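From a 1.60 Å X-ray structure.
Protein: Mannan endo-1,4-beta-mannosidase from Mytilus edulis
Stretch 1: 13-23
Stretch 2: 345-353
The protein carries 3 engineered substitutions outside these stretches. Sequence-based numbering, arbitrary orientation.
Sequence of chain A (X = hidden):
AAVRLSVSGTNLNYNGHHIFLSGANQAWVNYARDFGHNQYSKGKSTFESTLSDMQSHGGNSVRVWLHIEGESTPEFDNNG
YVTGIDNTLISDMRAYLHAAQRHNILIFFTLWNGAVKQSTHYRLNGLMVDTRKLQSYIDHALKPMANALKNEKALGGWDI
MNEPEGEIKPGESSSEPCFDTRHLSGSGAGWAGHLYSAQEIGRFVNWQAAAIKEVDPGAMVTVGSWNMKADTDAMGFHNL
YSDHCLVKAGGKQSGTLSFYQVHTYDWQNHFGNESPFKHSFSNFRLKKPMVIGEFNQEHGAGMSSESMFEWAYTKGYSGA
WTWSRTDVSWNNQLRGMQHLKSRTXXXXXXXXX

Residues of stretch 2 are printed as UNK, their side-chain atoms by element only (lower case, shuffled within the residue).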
# COMPACT_ATOMS: atom_id res chain seq x y z
N ASN A 13 12.72 -5.37 9.50
CA ASN A 13 13.18 -5.38 10.88
C ASN A 13 12.53 -4.25 11.70
O ASN A 13 12.14 -3.22 11.14
CB ASN A 13 14.72 -5.21 10.93
CG ASN A 13 15.47 -6.29 10.16
OD1 ASN A 13 16.37 -5.98 9.37
ND2 ASN A 13 15.10 -7.55 10.36
N TYR A 14 12.41 -4.45 13.02
CA TYR A 14 12.01 -3.41 13.98
C TYR A 14 13.00 -3.35 15.15
O TYR A 14 13.24 -4.36 15.80
CB TYR A 14 10.55 -3.57 14.48
CG TYR A 14 10.00 -2.31 15.13
CD1 TYR A 14 9.24 -1.40 14.40
CD2 TYR A 14 10.25 -2.01 16.47
CE1 TYR A 14 8.74 -0.24 14.97
CE2 TYR A 14 9.76 -0.83 17.05
CZ TYR A 14 9.00 0.04 16.29
OH TYR A 14 8.50 1.21 16.83
N ASN A 15 13.58 -2.18 15.41
CA ASN A 15 14.67 -2.05 16.39
C ASN A 15 15.76 -3.12 16.18
O ASN A 15 16.34 -3.65 17.14
CB ASN A 15 14.13 -2.08 17.83
CG ASN A 15 15.15 -1.55 18.86
OD1 ASN A 15 15.91 -0.61 18.58
ND2 ASN A 15 15.17 -2.16 20.04
N GLY A 16 16.01 -3.44 14.91
CA GLY A 16 17.05 -4.38 14.51
C GLY A 16 16.72 -5.86 14.62
O GLY A 16 17.59 -6.71 14.43
N HIS A 17 15.46 -6.18 14.90
CA HIS A 17 15.03 -7.58 14.99
C HIS A 17 14.08 -7.91 13.86
O HIS A 17 13.26 -7.08 13.53
CB HIS A 17 14.35 -7.81 16.33
CG HIS A 17 15.23 -7.51 17.50
ND1 HIS A 17 16.30 -8.30 17.84
CD2 HIS A 17 15.21 -6.49 18.39
CE1 HIS A 17 16.90 -7.78 18.90
NE2 HIS A 17 16.26 -6.69 19.26
N HIS A 18 14.18 -9.12 13.30
CA HIS A 18 13.31 -9.59 12.19
C HIS A 18 11.85 -9.62 12.65
O HIS A 18 11.54 -10.17 13.71
CB HIS A 18 13.78 -10.99 11.73
CG HIS A 18 13.08 -11.53 10.53
ND1 HIS A 18 13.05 -12.88 10.24
CD2 HIS A 18 12.39 -10.92 9.54
CE1 HIS A 18 12.37 -13.08 9.13
NE2 HIS A 18 11.97 -11.90 8.67
N ILE A 19 10.98 -8.97 11.88
CA ILE A 19 9.52 -8.93 12.16
C ILE A 19 8.71 -9.33 10.92
O ILE A 19 9.21 -9.40 9.80
CB ILE A 19 9.05 -7.55 12.71
CG1 ILE A 19 9.22 -6.43 11.66
CG2 ILE A 19 9.77 -7.24 14.04
CD1 ILE A 19 8.01 -6.28 10.74
N PHE A 20 7.43 -9.60 11.14
CA PHE A 20 6.47 -9.88 10.09
C PHE A 20 5.26 -9.01 10.36
O PHE A 20 4.79 -8.96 11.51
CB PHE A 20 6.05 -11.35 10.18
CG PHE A 20 5.07 -11.78 9.12
CD1 PHE A 20 5.49 -12.23 7.86
CD2 PHE A 20 3.71 -11.79 9.41
CE1 PHE A 20 4.57 -12.66 6.90
CE2 PHE A 20 2.78 -12.21 8.44
CZ PHE A 20 3.20 -12.63 7.20
N LEU A 21 4.76 -8.31 9.32
CA LEU A 21 3.57 -7.47 9.43
C LEU A 21 2.30 -8.29 9.24
O LEU A 21 2.07 -8.83 8.20
CB LEU A 21 3.61 -6.34 8.41
CG LEU A 21 4.77 -5.36 8.59
CD1 LEU A 21 4.82 -4.37 7.43
CD2 LEU A 21 4.67 -4.63 9.91
N SER A 22 1.47 -8.35 10.27
CA SER A 22 0.24 -9.15 10.23
C SER A 22 -0.94 -8.25 10.57
O SER A 22 -0.93 -7.61 11.62
CB SER A 22 0.33 -10.22 11.29
OG SER A 22 -0.87 -10.98 11.34
N GLY A 23 -1.96 -8.22 9.75
CA GLY A 23 -3.10 -7.37 10.07
C GLY A 23 -4.13 -7.30 8.99
O GLY A 23 -4.39 -8.29 8.32
N UNK A 345 9.35 -18.07 14.59
CA UNK A 345 10.19 -18.85 13.65
C UNK A 345 10.57 -18.14 12.34
O UNK A 345 11.55 -18.52 11.70
o UNK A 345 7.72 -20.64 11.90
o UNK A 345 7.36 -19.74 13.89
c UNK A 345 9.60 -20.23 13.32
c UNK A 345 8.11 -20.20 13.00
N UNK A 346 9.79 -17.14 11.92
CA UNK A 346 10.11 -16.35 10.72
C UNK A 346 9.91 -14.85 11.02
O UNK A 346 9.38 -14.10 10.20
c UNK A 346 9.59 -18.13 9.00
c UNK A 346 9.25 -16.77 9.54
c UNK A 346 10.42 -18.50 8.00
n UNK A 346 10.33 -19.87 7.90
c UNK A 346 9.47 -20.31 8.80
n UNK A 346 9.00 -19.28 9.47
N UNK A 347 10.35 -14.45 12.20
CA UNK A 347 10.23 -13.06 12.63
C UNK A 347 9.17 -12.86 13.69
O UNK A 347 8.19 -13.59 13.74
N UNK A 348 9.38 -11.86 14.54
CA UNK A 348 8.45 -11.54 15.62
C UNK A 348 7.19 -10.92 15.05
O UNK A 348 7.25 -10.05 14.21
c UNK A 348 10.23 -11.11 17.42
n UNK A 348 9.93 -9.27 18.99
c UNK A 348 10.81 -10.08 18.39
c UNK A 348 9.08 -10.56 16.61
o UNK A 348 12.03 -10.02 18.59
N UNK A 349 6.04 -11.34 15.55
CA UNK A 349 4.77 -10.74 15.19
C UNK A 349 4.30 -9.79 16.31
O UNK A 349 3.75 -8.72 16.04
c UNK A 349 4.20 -12.77 13.85
c UNK A 349 2.38 -11.23 14.60
c UNK A 349 3.73 -11.84 14.95
N UNK A 350 4.49 -10.19 17.56
CA UNK A 350 4.19 -9.34 18.70
C UNK A 350 5.46 -8.67 19.16
O UNK A 350 6.35 -9.30 19.73
n UNK A 350 0.88 -8.94 18.08
c UNK A 350 3.55 -10.15 19.83
o UNK A 350 1.34 -11.13 17.87
c UNK A 350 2.04 -10.05 19.88
c UNK A 350 1.38 -10.09 18.52
N UNK A 351 5.57 -7.38 18.86
CA UNK A 351 6.70 -6.59 19.31
C UNK A 351 6.21 -5.23 19.80
O UNK A 351 5.18 -4.72 19.34
c UNK A 351 6.11 -6.29 14.76
c UNK A 351 7.23 -4.56 16.60
c UNK A 351 6.73 -4.07 15.41
c UNK A 351 6.62 -6.77 15.95
c UNK A 351 6.16 -4.93 14.49
c UNK A 351 7.18 -5.92 16.89
c UNK A 351 7.74 -6.45 18.19
N UNK A 352 6.92 -4.65 20.76
CA UNK A 352 6.57 -3.36 21.33
C UNK A 352 7.11 -2.24 20.46
O UNK A 352 8.17 -2.38 19.85
N UNK A 353 6.38 -1.13 20.38
CA UNK A 353 6.81 0.00 19.58
C UNK A 353 7.81 0.86 20.34
O UNK A 353 8.68 1.49 19.73
OXT UNK A 353 7.76 0.94 21.57
c UNK A 353 3.48 1.07 17.90
c UNK A 353 5.61 0.85 19.16
c UNK A 353 5.14 -0.66 17.19
c UNK A 353 4.54 0.09 18.37
O HOH W 1 13.04 -11.48 15.67
O HOH W 2 9.58 -13.02 6.97

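Position 345 has four side-chain atoms, two carbons and two oxygens. The second carbon carries both oxygens, a short carboxylate. It touches nothing on stretch 1, and its CA-to-CB bond points away. This is D345.

Position 346 has one carbon followed by a five-membered ring of three carbons and two nitrogens. Its backbone O lies 3.3 Å from H18 CE1. The ring is an imidazole, so the residue is H346. Its ND1 donates a hydrogen bond to D345 OD2 at 3.1 Å.

Position 347 has no side-chain atoms. Its CA sits over one face of the H18 ring, 3.9 Å from the ring centroid, as a CH-pi contact. An ideal CB here would come 3.1 Å from I19 C and 3.3 Å from H18 CG, both tight. At phi/psi of 107/151 it would also be jammed against the preceding carbonyl oxygen. The residue is G347.

Position 348 has three carbons in a chain, the third carrying one oxygen and one nitrogen. Its backbone N donates to H18 O at 2.9 Å, and its backbone O accepts from F20 N at 3.1 Å. The side chain is a long amide, Q348. The two hydrogen bonds make a single beta bridge between I19 and Q348; I19 CA also approaches Q348 O at 3.3 Å, a CA-H...O contact. The side chain runs m then t, and Q348 OE1 comes 3.9 Å from H17 CB. Water 1 donates to H18 O at 2.8 Å and weakly to Q348 OE1 at 3.4 Å.

Position 349 has three carbons, forked at the first. The two branch carbons come near F20 CB and S22 CB. The residue is V349. Its CG2 lies 4.3 Å from F20 CB and its CG1 4.0 Å from S22 CB.

Position 350 has again three carbons, with one oxygen and one nitrogen on the third. It makes no contact with stretch 1, and its CA-to-CB bond points away. This is Q350; its NE2 is hydrogen-bonded elsewhere in the structure.

Position 351 has one carbon and a ring of six carbons, with no oxygen. I19 CG2 lies over one face of this ring, 4.0 Å from its centroid. The residue is F351. F351 CE1 lies over one face of the Y14 ring, 3.7 Å from Y14 CG. The two rings meet obliquely, with planes at 37°.

Position 352 has no side-chain atoms. Its backbone O is 3.6 Å from Y14 CE2. A CB would have room here. The residue is G352.

Position 353 has four carbons, forked at the second, and ends in a carboxylate. Its backbone O accepts a hydrogen bond from Y14 OH at 2.9 Å. This is L353. Y14 CZ lies 4.0 Å from L353 CD2.

The contact joins the C-terminal tail to a segment near the start of the chain and buries 592 Å². The backbone bridge sets the register at I19, and G347 lets the chains come close. Farther along, F351 packs on I19 and Y14, while the Y14 hydroxyl holds the terminal carboxylate.

Stretch 2 345-353: DHGQVQFGL
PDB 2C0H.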